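PDB 2F5K: mortality factor 4-like protein 1 from Homo sapiens, which probably reads chromatin marks in gene regulation, its chromo domain binding histone H3 methylated at a lysine of the tail. Local coordinates for residues 37-42 with 75-80; 53-58 with 64-69. All coordinates share one frame; numbering follows the deposited sequence.

Contact 1. Residues 37-42 with 75-80; sequences LYEAKC and LKYVDT
The ring of Tyr77 and the carboxylate of Glu39 are the flat groups here, and their planes stand 66° apart. Glu39 crosses the ring obliquely. Its CG does the touching, 3.8 Å from Tyr77 CE1. The carboxylate carbon CD follows at 4.2 Å from the same CE1. Farther out, Glu39 OE1 stays 3.9 Å from Tyr77 OH. Glu39 holds CG opposite its own backbone N (chi1 -174°) and runs on extended, which brings CG beside CE1 and sets the carboxylate next to the phenol end of the ring. The acid end has its main partner elsewhere: OE2 forms a salt bridge with Arg28, whose side chain also touches Tyr77. The salt bridge probably limits how far the carboxylate can turn.

A separate apolar contact joins Leu37 and Leu75. The two side chains cross at about a right angle. Leu75 CD1 meets both methyls of Leu37, at 3.8 Å from CD1 and 4.1 Å from CD2. Phe32 touches both leucines, and so does Lys84 of the helix 79-98.

The backbones stay well apart, with CA of Glu39 and CA of Tyr77 separated by 8.1 Å. Strand 28-32 lies between strands 37-48 and 74-76 in the sheet, so side chains alone close the distance. Tyr77 centres an inverse gamma turn, and Val78 takes the N-cap position of the helix. This strand-to-helix passage beside a curved antiparallel sheet belongs to the chromo domain fold, where a C-terminal helix follows the last strand.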
ATOM      1  N   LEU A  37       2.835  -3.719   5.198  1.00 38.96           N
ATOM      2  CA  LEU A  37       3.050  -2.892   4.015  1.00 40.06           C
ATOM      3  C   LEU A  37       3.621  -3.724   2.855  1.00 40.36           C
ATOM      4  O   LEU A  37       4.534  -4.495   3.042  1.00 39.84           O
ATOM      5  CB  LEU A  37       4.008  -1.748   4.342  1.00 39.38           C
ATOM      6  CG  LEU A  37       3.367  -0.453   4.821  1.00 40.61           C
ATOM      7  CD1 LEU A  37       4.447   0.496   5.310  1.00 41.29           C
ATOM      8  CD2 LEU A  37       2.552   0.204   3.720  1.00 39.54           C
ATOM      9  N   TYR A  38       3.118  -3.541   1.644  1.00 41.77           N
ATOM     10  CA  TYR A  38       3.667  -4.301   0.513  1.00 42.61           C
ATOM     11  C   TYR A  38       4.094  -3.413  -0.626  1.00 42.45           C
ATOM     12  O   TYR A  38       3.525  -2.357  -0.864  1.00 41.89           O
ATOM     13  CB  TYR A  38       2.624  -5.296  -0.029  1.00 43.01           C
ATOM     14  CG  TYR A  38       2.103  -6.251   1.010  1.00 45.52           C
ATOM     15  CD1 TYR A  38       1.052  -5.889   1.852  1.00 47.11           C
ATOM     16  CD2 TYR A  38       2.658  -7.509   1.163  1.00 47.60           C
ATOM     17  CE1 TYR A  38       0.587  -6.737   2.813  1.00 47.82           C
ATOM     18  CE2 TYR A  38       2.174  -8.384   2.125  1.00 49.19           C
ATOM     19  CZ  TYR A  38       1.145  -7.979   2.940  1.00 48.74           C
ATOM     20  OH  TYR A  38       0.671  -8.824   3.882  1.00 49.82           O
ATOM     21  N   GLU A  39       5.063  -3.881  -1.390  1.00 42.76           N
ATOM     22  CA  GLU A  39       5.440  -3.153  -2.567  1.00 44.15           C
ATOM     23  C   GLU A  39       4.266  -3.252  -3.500  1.00 44.64           C
ATOM     24  O   GLU A  39       3.534  -4.230  -3.464  1.00 44.20           O
ATOM     25  CB  GLU A  39       6.683  -3.758  -3.187  1.00 44.46           C
ATOM     26  CG  GLU A  39       7.246  -2.974  -4.352  1.00 45.16           C
ATOM     27  CD  GLU A  39       8.494  -3.629  -4.932  1.00 46.17           C
ATOM     28  OE1 GLU A  39       9.239  -4.297  -4.198  1.00 47.35           O
ATOM     29  OE2 GLU A  39       8.741  -3.462  -6.124  1.00 46.44           O
ATOM     30  N   ALA A  40       4.056  -2.240  -4.322  1.00 45.94           N
ATOM     31  CA  ALA A  40       2.899  -2.266  -5.173  1.00 47.83           C
ATOM     32  C   ALA A  40       2.974  -1.196  -6.209  1.00 49.57           C
ATOM     33  O   ALA A  40       3.811  -0.292  -6.102  1.00 49.85           O
ATOM     34  CB  ALA A  40       1.635  -2.094  -4.343  1.00 47.48           C
ATOM     35  N   LYS A  41       2.076  -1.302  -7.189  1.00 51.53           N
ATOM     36  CA  LYS A  41       1.945  -0.357  -8.295  1.00 54.36           C
ATOM     37  C   LYS A  41       0.572   0.323  -8.282  1.00 55.50           C
ATOM     38  O   LYS A  41      -0.452  -0.290  -7.969  1.00 55.37           O
ATOM     39  CB  LYS A  41       2.114  -1.080  -9.645  1.00 54.90           C
ATOM     40  CG  LYS A  41       3.380  -0.744 -10.375  1.00 57.85           C
ATOM     41  CD  LYS A  41       4.616  -1.174  -9.553  1.00 61.99           C
ATOM     42  CE  LYS A  41       5.897  -1.085 -10.379  1.00 64.18           C
ATOM     43  NZ  LYS A  41       7.072  -1.694  -9.663  1.00 65.67           N
ATOM     44  N   CYS A  42       0.563   1.595  -8.641  1.00 57.15           N
ATOM     45  CA  CYS A  42      -0.664   2.347  -8.731  1.00 59.24           C
ATOM     46  C   CYS A  42      -1.213   2.244 -10.162  1.00 60.15           C
ATOM     47  O   CYS A  42      -0.858   3.035 -11.042  1.00 59.80           O
ATOM     48  CB  CYS A  42      -0.388   3.798  -8.363  1.00 59.62           C
ATOM     49  SG  CYS A  42      -1.788   4.897  -8.656  1.00 62.96           S
ATOM     50  N   LEU A  75       1.608   4.634   0.672  1.00 35.48           N
ATOM     51  CA  LEU A  75       2.765   5.404   1.131  1.00 35.01           C
ATOM     52  C   LEU A  75       3.774   5.444   0.014  1.00 35.17           C
ATOM     53  O   LEU A  75       3.876   4.507  -0.803  1.00 34.82           O
ATOM     54  CB  LEU A  75       3.411   4.789   2.365  1.00 34.60           C
ATOM     55  CG  LEU A  75       2.674   4.866   3.714  1.00 34.22           C
ATOM     56  CD1 LEU A  75       3.416   4.092   4.767  1.00 29.55           C
ATOM     57  CD2 LEU A  75       2.614   6.331   4.097  1.00 34.19           C
ATOM     58  N   LYS A  76       4.495   6.555  -0.021  1.00 35.08           N
ATOM     59  CA  LYS A  76       5.552   6.796  -0.969  1.00 35.60           C
ATOM     60  C   LYS A  76       6.665   5.759  -0.792  1.00 35.46           C
ATOM     61  O   LYS A  76       6.946   5.322   0.319  1.00 34.93           O
ATOM     62  CB  LYS A  76       6.076   8.203  -0.734  1.00 35.51           C
ATOM     63  CG  LYS A  76       6.122   9.033  -1.973  1.00 38.22           C
ATOM     64  CD  LYS A  76       4.750   9.454  -2.439  1.00 39.93           C
ATOM     65  CE  LYS A  76       4.825  10.091  -3.805  1.00 41.45           C
ATOM     66  NZ  LYS A  76       3.461  10.294  -4.330  1.00 43.23           N
ATOM     67  N   TYR A  77       7.280   5.347  -1.895  1.00 36.24           N
ATOM     68  CA  TYR A  77       8.329   4.342  -1.840  1.00 36.62           C
ATOM     69  C   TYR A  77       9.651   5.035  -1.532  1.00 35.84           C
ATOM     70  O   TYR A  77      10.406   5.334  -2.433  1.00 35.42           O
ATOM     71  CB  TYR A  77       8.415   3.580  -3.182  1.00 37.47           C
ATOM     72  CG  TYR A  77       9.172   2.257  -3.089  1.00 38.57           C
ATOM     73  CD1 TYR A  77       8.507   1.073  -2.826  1.00 38.36           C
ATOM     74  CD2 TYR A  77      10.553   2.210  -3.255  1.00 40.29           C
ATOM     75  CE1 TYR A  77       9.197  -0.126  -2.740  1.00 40.62           C
ATOM     76  CE2 TYR A  77      11.261   1.015  -3.170  1.00 39.98           C
ATOM     77  CZ  TYR A  77      10.582  -0.138  -2.903  1.00 42.03           C
ATOM     78  OH  TYR A  77      11.285  -1.318  -2.790  1.00 45.71           O
ATOM     79  N   VAL A  78       9.912   5.280  -0.253  1.00 35.54           N
ATOM     80  CA  VAL A  78      11.112   5.968   0.187  1.00 35.16           C
ATOM     81  C   VAL A  78      11.685   5.351   1.442  1.00 35.39           C
ATOM     82  O   VAL A  78      10.992   4.584   2.161  1.00 34.36           O
ATOM     83  CB  VAL A  78      10.853   7.493   0.447  1.00 35.61           C
ATOM     84  CG1 VAL A  78      10.574   8.226  -0.840  1.00 35.08           C
ATOM     85  CG2 VAL A  78       9.734   7.694   1.414  1.00 35.17           C
ATOM     86  N   ASP A  79      12.956   5.692   1.717  1.00 35.39           N
ATOM     87  CA  ASP A  79      13.665   5.123   2.875  1.00 36.18           C
ATOM     88  C   ASP A  79      12.864   5.110   4.177  1.00 34.93           C
ATOM     89  O   ASP A  79      12.820   4.102   4.865  1.00 34.94           O
ATOM     90  CB  ASP A  79      15.049   5.773   3.102  1.00 37.05           C
ATOM     91  CG  ASP A  79      16.103   5.271   2.099  1.00 41.66           C
ATOM     92  OD1 ASP A  79      15.895   4.175   1.515  1.00 45.84           O
ATOM     93  OD2 ASP A  79      17.159   5.904   1.817  1.00 43.89           O
ATOM     94  N   THR A  80      12.274   6.237   4.537  1.00 34.50           N
ATOM     95  CA  THR A  80      11.463   6.315   5.755  1.00 34.25           C
ATOM     96  C   THR A  80      10.355   5.242   5.770  1.00 32.97           C
ATOM     97  O   THR A  80      10.118   4.599   6.785  1.00 32.61           O
ATOM     98  CB  THR A  80      10.781   7.698   5.870  1.00 34.54           C
ATOM     99  OG1 THR A  80      11.744   8.673   6.249  1.00 37.52           O
ATOM    100  CG2 THR A  80       9.830   7.731   7.099  1.00 35.03           C
TER

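Contact 2. Residues 53-58 with 64-69; sequences KYFIHY and NWDEWV
An antiparallel beta hairpin joins strands 51-58 and 67-70 of the chromo domain barrel. Tyr54-Val69 and Ile56-Glu67 are hydrogen-bonded pairs, with Phe55-Trp68 a non-hydrogen-bonded pair between them. Tyr54 N gives a bond of 2.8 Å to Val69 O, and Ile56 N one of 2.7 Å to Glu67 O. Both pairs also carry the return bond.

Phe55 and Trp68 share one face of the hairpin. Phe55 CB sits over the indole's six-membered ring, 3.4 Å from its centroid and 4° off the normal, a CH-pi contact. The phenyl ring itself is oblique, its plane 43° from the indole's five-membered ring, with CD1 3.3 Å from Trp68 NE1. CG of Phe55 lies opposite the backbone N (chi1 -177°), which sends the ring along toward Asp66, where CZ meets CB at 3.6 Å. An alanine here would keep CB over the indole but would probably leave Trp68 NE1 and Asp66 CB without their phenyl neighbour, freeing the indole to turn.

At the turn end, one water links the strands. It accepts from Tyr58 N at 2.7 Å and donates to Asp66 OD1 at 2.6 Å.

On the other face, Ile56 and Val69 turn inward and both touch Cys31 of strand 28-32. Strand 37-48 flanks strand 51-58 on the side away from 67-70, and Val74 of strand 74-76 meets Val69.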
ATOM      1  N   LYS A  53      -9.206   7.839  -4.706  1.00 75.41           N
ATOM      2  CA  LYS A  53      -9.014   6.411  -4.506  1.00 72.51           C
ATOM      3  C   LYS A  53      -7.942   5.870  -5.436  1.00 69.90           C
ATOM      4  O   LYS A  53      -7.585   6.494  -6.426  1.00 69.45           O
ATOM      5  CB  LYS A  53     -10.322   5.665  -4.752  1.00 72.95           C
ATOM      6  CG  LYS A  53     -11.516   6.207  -3.968  1.00 74.04           C
ATOM      7  CD  LYS A  53     -12.621   5.154  -3.830  1.00 74.94           C
ATOM      8  CE  LYS A  53     -13.674   5.547  -2.802  1.00 75.15           C
ATOM      9  NZ  LYS A  53     -14.476   4.367  -2.369  1.00 75.53           N
ATOM     10  N   TYR A  54      -7.418   4.701  -5.112  1.00 66.82           N
ATOM     11  CA  TYR A  54      -6.407   4.110  -5.972  1.00 64.21           C
ATOM     12  C   TYR A  54      -6.654   2.646  -6.202  1.00 62.47           C
ATOM     13  O   TYR A  54      -6.930   1.890  -5.269  1.00 62.76           O
ATOM     14  CB  TYR A  54      -5.014   4.274  -5.378  1.00 63.74           C
ATOM     15  CG  TYR A  54      -4.571   5.700  -5.260  1.00 62.51           C
ATOM     16  CD1 TYR A  54      -4.701   6.383  -4.063  1.00 61.10           C
ATOM     17  CD2 TYR A  54      -4.031   6.367  -6.346  1.00 61.50           C
ATOM     18  CE1 TYR A  54      -4.292   7.674  -3.937  1.00 60.16           C
ATOM     19  CE2 TYR A  54      -3.618   7.666  -6.236  1.00 60.77           C
ATOM     20  CZ  TYR A  54      -3.748   8.320  -5.027  1.00 59.90           C
ATOM     21  OH  TYR A  54      -3.343   9.628  -4.911  1.00 58.55           O
ATOM     22  N   PHE A  55      -6.557   2.236  -7.452  1.00 60.10           N
ATOM     23  CA  PHE A  55      -6.677   0.825  -7.745  1.00 57.88           C
ATOM     24  C   PHE A  55      -5.258   0.277  -7.709  1.00 56.26           C
ATOM     25  O   PHE A  55      -4.353   0.824  -8.350  1.00 55.42           O
ATOM     26  CB  PHE A  55      -7.363   0.598  -9.096  1.00 57.60           C
ATOM     27  CG  PHE A  55      -7.577  -0.849  -9.426  1.00 57.26           C
ATOM     28  CD1 PHE A  55      -8.411  -1.634  -8.652  1.00 57.39           C
ATOM     29  CD2 PHE A  55      -6.925  -1.429 -10.507  1.00 56.86           C
ATOM     30  CE1 PHE A  55      -8.607  -2.997  -8.958  1.00 58.12           C
ATOM     31  CE2 PHE A  55      -7.100  -2.784 -10.826  1.00 56.91           C
ATOM     32  CZ  PHE A  55      -7.940  -3.574 -10.050  1.00 57.24           C
ATOM     33  N   ILE A  56      -5.036  -0.789  -6.949  1.00 54.82           N
ATOM     34  CA  ILE A  56      -3.671  -1.271  -6.850  1.00 53.90           C
ATOM     35  C   ILE A  56      -3.392  -2.749  -7.126  1.00 53.62           C
ATOM     36  O   ILE A  56      -4.171  -3.656  -6.787  1.00 53.79           O
ATOM     37  CB  ILE A  56      -3.025  -0.872  -5.500  1.00 53.79           C
ATOM     38  CG1 ILE A  56      -2.998  -2.043  -4.548  1.00 53.22           C
ATOM     39  CG2 ILE A  56      -3.691   0.365  -4.853  1.00 52.93           C
ATOM     40  CD1 ILE A  56      -1.754  -2.086  -3.771  1.00 53.66           C
ATOM     41  N   HIS A  57      -2.243  -2.983  -7.723  1.00 52.64           N
ATOM     42  CA  HIS A  57      -1.789  -4.336  -7.913  1.00 52.86           C
ATOM     43  C   HIS A  57      -0.618  -4.541  -6.977  1.00 52.53           C
ATOM     44  O   HIS A  57       0.365  -3.805  -7.024  1.00 52.28           O
ATOM     45  CB  HIS A  57      -1.362  -4.597  -9.363  1.00 52.72           C
ATOM     46  CG  HIS A  57      -0.487  -5.798  -9.509  1.00 53.67           C
ATOM     47  ND1 HIS A  57       0.846  -5.708  -9.849  1.00 54.65           N
ATOM     48  CD2 HIS A  57      -0.739  -7.116  -9.323  1.00 54.61           C
ATOM     49  CE1 HIS A  57       1.373  -6.920  -9.874  1.00 54.83           C
ATOM     50  NE2 HIS A  57       0.431  -7.793  -9.562  1.00 54.64           N
ATOM     51  N   TYR A  58      -0.728  -5.525  -6.107  1.00 52.60           N
ATOM     52  CA  TYR A  58       0.365  -5.789  -5.213  1.00 53.57           C
ATOM     53  C   TYR A  58       1.375  -6.608  -5.998  1.00 54.94           C
ATOM     54  O   TYR A  58       1.027  -7.642  -6.606  1.00 54.21           O
ATOM     55  CB  TYR A  58      -0.119  -6.502  -3.966  1.00 53.06           C
ATOM     56  CG  TYR A  58      -1.110  -5.680  -3.155  1.00 53.61           C
ATOM     57  CD1 TYR A  58      -2.467  -5.645  -3.506  1.00 53.10           C
ATOM     58  CD2 TYR A  58      -0.692  -4.930  -2.036  1.00 52.05           C
ATOM     59  CE1 TYR A  58      -3.383  -4.912  -2.758  1.00 52.80           C
ATOM     60  CE2 TYR A  58      -1.592  -4.201  -1.295  1.00 51.41           C
ATOM     61  CZ  TYR A  58      -2.937  -4.184  -1.668  1.00 52.26           C
ATOM     62  OH  TYR A  58      -3.851  -3.470  -0.954  1.00 51.07           O
ATOM     63  N   ASN A  64      -6.000 -11.101  -8.781  1.00 74.10           N
ATOM     64  CA  ASN A  64      -7.321 -11.159  -8.173  1.00 74.07           C
ATOM     65  C   ASN A  64      -7.370 -10.304  -6.927  1.00 73.64           C
ATOM     66  O   ASN A  64      -8.401  -9.709  -6.610  1.00 73.78           O
ATOM     67  CB  ASN A  64      -7.731 -12.599  -7.860  1.00 74.47           C
ATOM     68  CG  ASN A  64      -8.056 -13.387  -9.108  1.00 74.79           C
ATOM     69  OD1 ASN A  64      -8.623 -12.857 -10.062  1.00 74.90           O
ATOM     70  ND2 ASN A  64      -7.678 -14.657  -9.118  1.00 75.25           N
ATOM     71  N   TRP A  65      -6.238 -10.238  -6.234  1.00 72.99           N
ATOM     72  CA  TRP A  65      -6.097  -9.422  -5.034  1.00 72.04           C
ATOM     73  C   TRP A  65      -5.981  -7.940  -5.347  1.00 69.92           C
ATOM     74  O   TRP A  65      -5.974  -7.102  -4.442  1.00 69.75           O
ATOM     75  CB  TRP A  65      -4.890  -9.867  -4.237  1.00 73.28           C
ATOM     76  CG  TRP A  65      -4.966 -11.288  -3.808  1.00 76.90           C
ATOM     77  CD1 TRP A  65      -4.938 -12.397  -4.610  1.00 78.60           C
ATOM     78  CD2 TRP A  65      -5.068 -11.768  -2.465  1.00 79.88           C
ATOM     79  NE1 TRP A  65      -5.016 -13.535  -3.844  1.00 80.14           N
ATOM     80  CE2 TRP A  65      -5.094 -13.178  -2.522  1.00 81.03           C
ATOM     81  CE3 TRP A  65      -5.134 -11.147  -1.209  1.00 81.31           C
ATOM     82  CZ2 TRP A  65      -5.192 -13.973  -1.375  1.00 82.10           C
ATOM     83  CZ3 TRP A  65      -5.231 -11.936  -0.073  1.00 82.29           C
ATOM     84  CH2 TRP A  65      -5.261 -13.332  -0.164  1.00 82.68           C
ATOM     85  N   ASP A  66      -5.882  -7.606  -6.625  1.00 67.48           N
ATOM     86  CA  ASP A  66      -5.848  -6.202  -7.004  1.00 65.60           C
ATOM     87  C   ASP A  66      -7.091  -5.537  -6.407  1.00 64.19           C
ATOM     88  O   ASP A  66      -8.194  -6.076  -6.487  1.00 63.91           O
ATOM     89  CB  ASP A  66      -5.809  -6.034  -8.519  1.00 65.52           C
ATOM     90  CG  ASP A  66      -4.440  -6.343  -9.123  1.00 65.30           C
ATOM     91  OD1 ASP A  66      -3.644  -7.129  -8.558  1.00 64.12           O
ATOM     92  OD2 ASP A  66      -4.080  -5.821 -10.190  1.00 66.06           O
ATOM     93  N   GLU A  67      -6.915  -4.382  -5.781  1.00 62.43           N
ATOM     94  CA  GLU A  67      -8.040  -3.740  -5.116  1.00 60.65           C
ATOM     95  C   GLU A  67      -8.029  -2.222  -5.072  1.00 59.52           C
ATOM     96  O   GLU A  67      -7.014  -1.571  -5.331  1.00 58.62           O
ATOM     97  CB  GLU A  67      -8.177  -4.264  -3.686  1.00 60.59           C
ATOM     98  CG  GLU A  67      -6.913  -4.195  -2.846  1.00 60.06           C
ATOM     99  CD  GLU A  67      -7.233  -4.236  -1.367  1.00 60.08           C
ATOM    100  OE1 GLU A  67      -6.441  -4.744  -0.551  1.00 57.56           O
ATOM    101  OE2 GLU A  67      -8.318  -3.755  -1.014  1.00 62.70           O
ATOM    102  N   TRP A  68      -9.190  -1.666  -4.745  1.00 58.15           N
ATOM    103  CA  TRP A  68      -9.314  -0.236  -4.576  1.00 57.18           C
ATOM    104  C   TRP A  68      -8.925   0.093  -3.157  1.00 56.11           C
ATOM    105  O   TRP A  68      -9.223  -0.670  -2.230  1.00 56.48           O
ATOM    106  CB  TRP A  68     -10.721   0.216  -4.881  1.00 57.49           C
ATOM    107  CG  TRP A  68     -10.974   0.106  -6.316  1.00 57.79           C
ATOM    108  CD1 TRP A  68     -11.499  -0.973  -6.976  1.00 57.58           C
ATOM    109  CD2 TRP A  68     -10.673   1.079  -7.308  1.00 57.44           C
ATOM    110  NE1 TRP A  68     -11.565  -0.710  -8.320  1.00 57.15           N
ATOM    111  CE2 TRP A  68     -11.066   0.544  -8.551  1.00 57.57           C
ATOM    112  CE3 TRP A  68     -10.133   2.366  -7.276  1.00 57.24           C
ATOM    113  CZ2 TRP A  68     -10.920   1.241  -9.741  1.00 57.41           C
ATOM    114  CZ3 TRP A  68      -9.990   3.046  -8.440  1.00 57.96           C
ATOM    115  CH2 TRP A  68     -10.391   2.489  -9.664  1.00 58.43           C
ATOM    116  N   VAL A  69      -8.229   1.208  -2.988  1.00 54.31           N
ATOM    117  CA  VAL A  69      -7.679   1.556  -1.686  1.00 52.73           C
ATOM    118  C   VAL A  69      -7.819   3.050  -1.535  1.00 50.87           C
ATOM    119  O   VAL A  69      -7.708   3.770  -2.513  1.00 51.24           O
ATOM    120  CB  VAL A  69      -6.190   1.107  -1.634  1.00 52.98           C
ATOM    121  CG1 VAL A  69      -5.258   2.239  -1.245  1.00 53.00           C
ATOM    122  CG2 VAL A  69      -6.018  -0.082  -0.749  1.00 53.45           C
TER
HETATM  123  O   HOH W   1      -2.290  -7.711  -6.450  1.00 42.39           O

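How the contacts relate
Both contacts reach one antiparallel sheet, and their centres lie about 13 Å apart. Contact 2 is nested along the chain inside the loop that contact 1 closes. They meet directly because strands 37-48 and 51-58 are neighbours. Lys41 N lies 3.0 Å from His57 O, a probable hydrogen bond. Ala40 CB packs 3.4 Å from Ile56 CD1, and Cys42 SG lies 3.5 Å from Tyr54 CD2. Contact 1 joins strand 37-48 to the end of strand 74-76 and the turn that leads into helix 79-98, while contact 2 builds the hairpin at the far side. Tyr38 and Tyr58 touch each other, and both rings meet Trp61. Such an aromatic cluster is consistent with the methyl-lysine pocket of chromo domains.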